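Local coordinates for adenosine kinase (Sinorhizobium meliloti, PDB 3UBO), which probably transfers a phosphate from ATP to the 5'-hydroxyl of adenosine, as a nucleoside kinase of the pfkB (ribokinase-like) family, at residues A[63-68]-A[315-320]. Residues are numbered along the deposited sequence; the frame is centred on the assembly and turned at random.
Sequences AGNTAA and GPRPLV. With ADN (adenosine), chain C.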
loop_
_atom_site.group_PDB
_atom_site.type_symbol
_atom_site.label_atom_id
_atom_site.label_comp_id
_atom_site.label_asym_id
_atom_site.label_seq_id
_atom_site.Cartn_x
_atom_site.Cartn_y
_atom_site.Cartn_z
ATOM N N ALA A 63 -1.964 -11.475 14.325
ATOM C CA ALA A 63 -3.341 -11.864 14.505
ATOM C C ALA A 63 -4.342 -11.124 13.628
ATOM O O ALA A 63 -5.355 -11.685 13.223
ATOM C CB ALA A 63 -3.759 -11.712 15.952
ATOM N N GLY A 64 -4.107 -9.871 13.311
ATOM C CA GLY A 64 -5.109 -9.144 12.551
ATOM C C GLY A 64 -5.177 -9.656 11.128
ATOM O O GLY A 64 -6.215 -9.512 10.454
ATOM N N ASN A 65 -4.059 -10.257 10.681
ATOM C CA ASN A 65 -3.910 -10.715 9.337
ATOM C C ASN A 65 -4.680 -12.030 9.260
ATOM O O ASN A 65 -5.488 -12.258 8.344
ATOM C CB ASN A 65 -2.410 -10.911 8.997
ATOM C CG ASN A 65 -1.656 -9.589 8.749
ATOM O OD1 ASN A 65 -2.261 -8.525 8.417
ATOM N ND2 ASN A 65 -0.315 -9.666 8.888
ATOM N N THR A 66 -4.441 -12.877 10.258
ATOM C CA THR A 66 -5.026 -14.193 10.296
ATOM C C THR A 66 -6.558 -14.027 10.283
ATOM O O THR A 66 -7.245 -14.831 9.723
ATOM C CB THR A 66 -4.569 -14.938 11.529
ATOM O OG1 THR A 66 -3.151 -15.200 11.476
ATOM C CG2 THR A 66 -5.293 -16.184 11.608
ATOM N N ALA A 67 -7.106 -12.956 10.850
ATOM C CA ALA A 67 -8.580 -12.716 10.778
ATOM C C ALA A 67 -9.122 -12.139 9.468
ATOM O O ALA A 67 -10.231 -12.517 9.039
ATOM C CB ALA A 67 -9.105 -11.848 11.988
ATOM N N ALA A 68 -8.385 -11.183 8.857
ATOM C CA ALA A 68 -8.644 -10.809 7.445
ATOM C C ALA A 68 -8.525 -12.082 6.577
ATOM O O ALA A 68 -9.302 -12.229 5.663
ATOM C CB ALA A 68 -7.726 -9.682 6.905
ATOM N N GLY A 315 3.108 -6.806 0.928
ATOM C CA GLY A 315 1.909 -6.793 1.762
ATOM C C GLY A 315 1.548 -8.128 2.426
ATOM O O GLY A 315 1.799 -9.218 1.835
ATOM N N PRO A 316 0.944 -8.072 3.647
ATOM C CA PRO A 316 0.582 -9.283 4.397
ATOM C C PRO A 316 -0.920 -9.704 4.233
ATOM O O PRO A 316 -1.236 -10.783 4.741
ATOM C CB PRO A 316 0.807 -8.832 5.819
ATOM C CG PRO A 316 0.114 -7.414 5.810
ATOM C CD PRO A 316 0.496 -6.861 4.379
ATOM N N ARG A 317 -1.779 -8.935 3.537
ATOM C CA ARG A 317 -3.208 -9.278 3.445
ATOM C C ARG A 317 -3.770 -9.308 2.022
ATOM O O ARG A 317 -3.595 -8.367 1.250
ATOM C CB ARG A 317 -4.101 -8.288 4.287
ATOM C CG ARG A 317 -4.033 -8.415 5.810
ATOM C CD ARG A 317 -4.969 -7.396 6.463
ATOM N NE ARG A 317 -4.701 -7.198 7.898
ATOM C CZ ARG A 317 -5.377 -6.328 8.653
ATOM N NH1 ARG A 317 -6.358 -5.618 8.070
ATOM N NH2 ARG A 317 -5.090 -6.161 9.984
ATOM N N PRO A 318 -4.512 -10.369 1.678
ATOM C CA PRO A 318 -5.240 -10.474 0.386
ATOM C C PRO A 318 -6.152 -9.293 0.259
ATOM O O PRO A 318 -6.839 -9.052 1.186
ATOM C CB PRO A 318 -6.130 -11.707 0.590
ATOM C CG PRO A 318 -6.153 -11.872 2.179
ATOM C CD PRO A 318 -4.758 -11.522 2.563
ATOM N N LEU A 319 -6.179 -8.563 -0.822
ATOM C CA LEU A 319 -7.012 -7.360 -0.889
ATOM C C LEU A 319 -8.344 -7.624 -1.604
ATOM O O LEU A 319 -9.135 -6.686 -1.913
ATOM C CB LEU A 319 -6.246 -6.245 -1.612
ATOM C CG LEU A 319 -4.829 -6.028 -1.053
ATOM C CD1 LEU A 319 -4.004 -5.056 -1.976
ATOM C CD2 LEU A 319 -4.841 -5.569 0.456
ATOM N N VAL A 320 -8.564 -8.909 -1.889
ATOM C CA VAL A 320 -9.813 -9.391 -2.475
ATOM C C VAL A 320 -10.040 -10.793 -1.892
ATOM O O VAL A 320 -9.046 -11.512 -1.549
ATOM C CB VAL A 320 -9.770 -9.434 -4.028
ATOM C CG1 VAL A 320 -9.616 -8.001 -4.629
ATOM C CG2 VAL A 320 -8.677 -10.386 -4.480
HETATM O "O5'" ADN C . 4.139 -11.950 10.491
HETATM C "C5'" ADN C . 3.487 -10.953 9.618
HETATM C "C4'" ADN C . 3.013 -9.657 10.363
HETATM O "O4'" ADN C . 3.672 -9.450 11.618
HETATM C "C3'" ADN C . 2.904 -8.164 9.754
HETATM O "O3'" ADN C . 1.910 -7.729 8.858
HETATM C "C2'" ADN C . 3.015 -7.269 11.034
HETATM O "O2'" ADN C . 1.997 -6.258 11.190
HETATM C "C1'" ADN C . 3.080 -8.294 12.096
HETATM N N9 ADN C . 3.895 -7.827 13.258
HETATM C C8 ADN C . 5.230 -7.337 13.347
HETATM N N7 ADN C . 5.588 -7.163 14.711
HETATM C C5 ADN C . 4.467 -7.561 15.462
HETATM C C6 ADN C . 4.212 -7.589 16.861
HETATM N N6 ADN C . 5.209 -7.203 17.822
HETATM N N1 ADN C . 2.924 -8.063 17.303
HETATM C C2 ADN C . 1.939 -8.485 16.351
HETATM N N3 ADN C . 2.151 -8.473 14.951
HETATM C C4 ADN C . 3.416 -7.986 14.544
#
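Asn65 and Arg317 meet at the ribose end of the adenosine pocket in this ribokinase-like (pfkB family) fold, where helix 62-73 packs against the loop that joins helices 296-311 and 322-336. The Asn65 amide works in two directions. Its ND2 donates to O3' of the bound adenosine at 3.0 Å, and Asp280 takes a second bond from the same nitrogen; its OD1 accepts from Arg317 NE at 2.8 Å. The bond from Arg317 NE is bent a little, 154° at the hydrogen, and lies in the plane of the Asn65 carbonyl and close to that of the guanidinium, although the two groups stand nearly perpendicular, 83° apart. Gripped at both OD1 and ND2, the amide is probably held in rotation, with ND2 turned to the sugar. Arg317 gets there by an extended chain from CG to NE, which runs past Ala68, CB to CD 3.6 Å. Its guanidinium has Gly64 O over one face, gives NH2 to Gly60 O, and makes a cation-pi contact with Phe92. A leucine in its place would probably leave Asn65 OD1 without its donor and the amide freer to turn away from the ribose. Asp17 and Asn13 also hydrogen-bond the nucleoside, as do the backbone nitrogens of Gly61 and Ser62, at the start of helix 62-73. From the loop side, Pro316 adds nonpolar packing beside the same hydroxyl: its CB sits 3.4 Å from Asn65 ND2, and its CG lies 3.6 Å from O3' of adenosine.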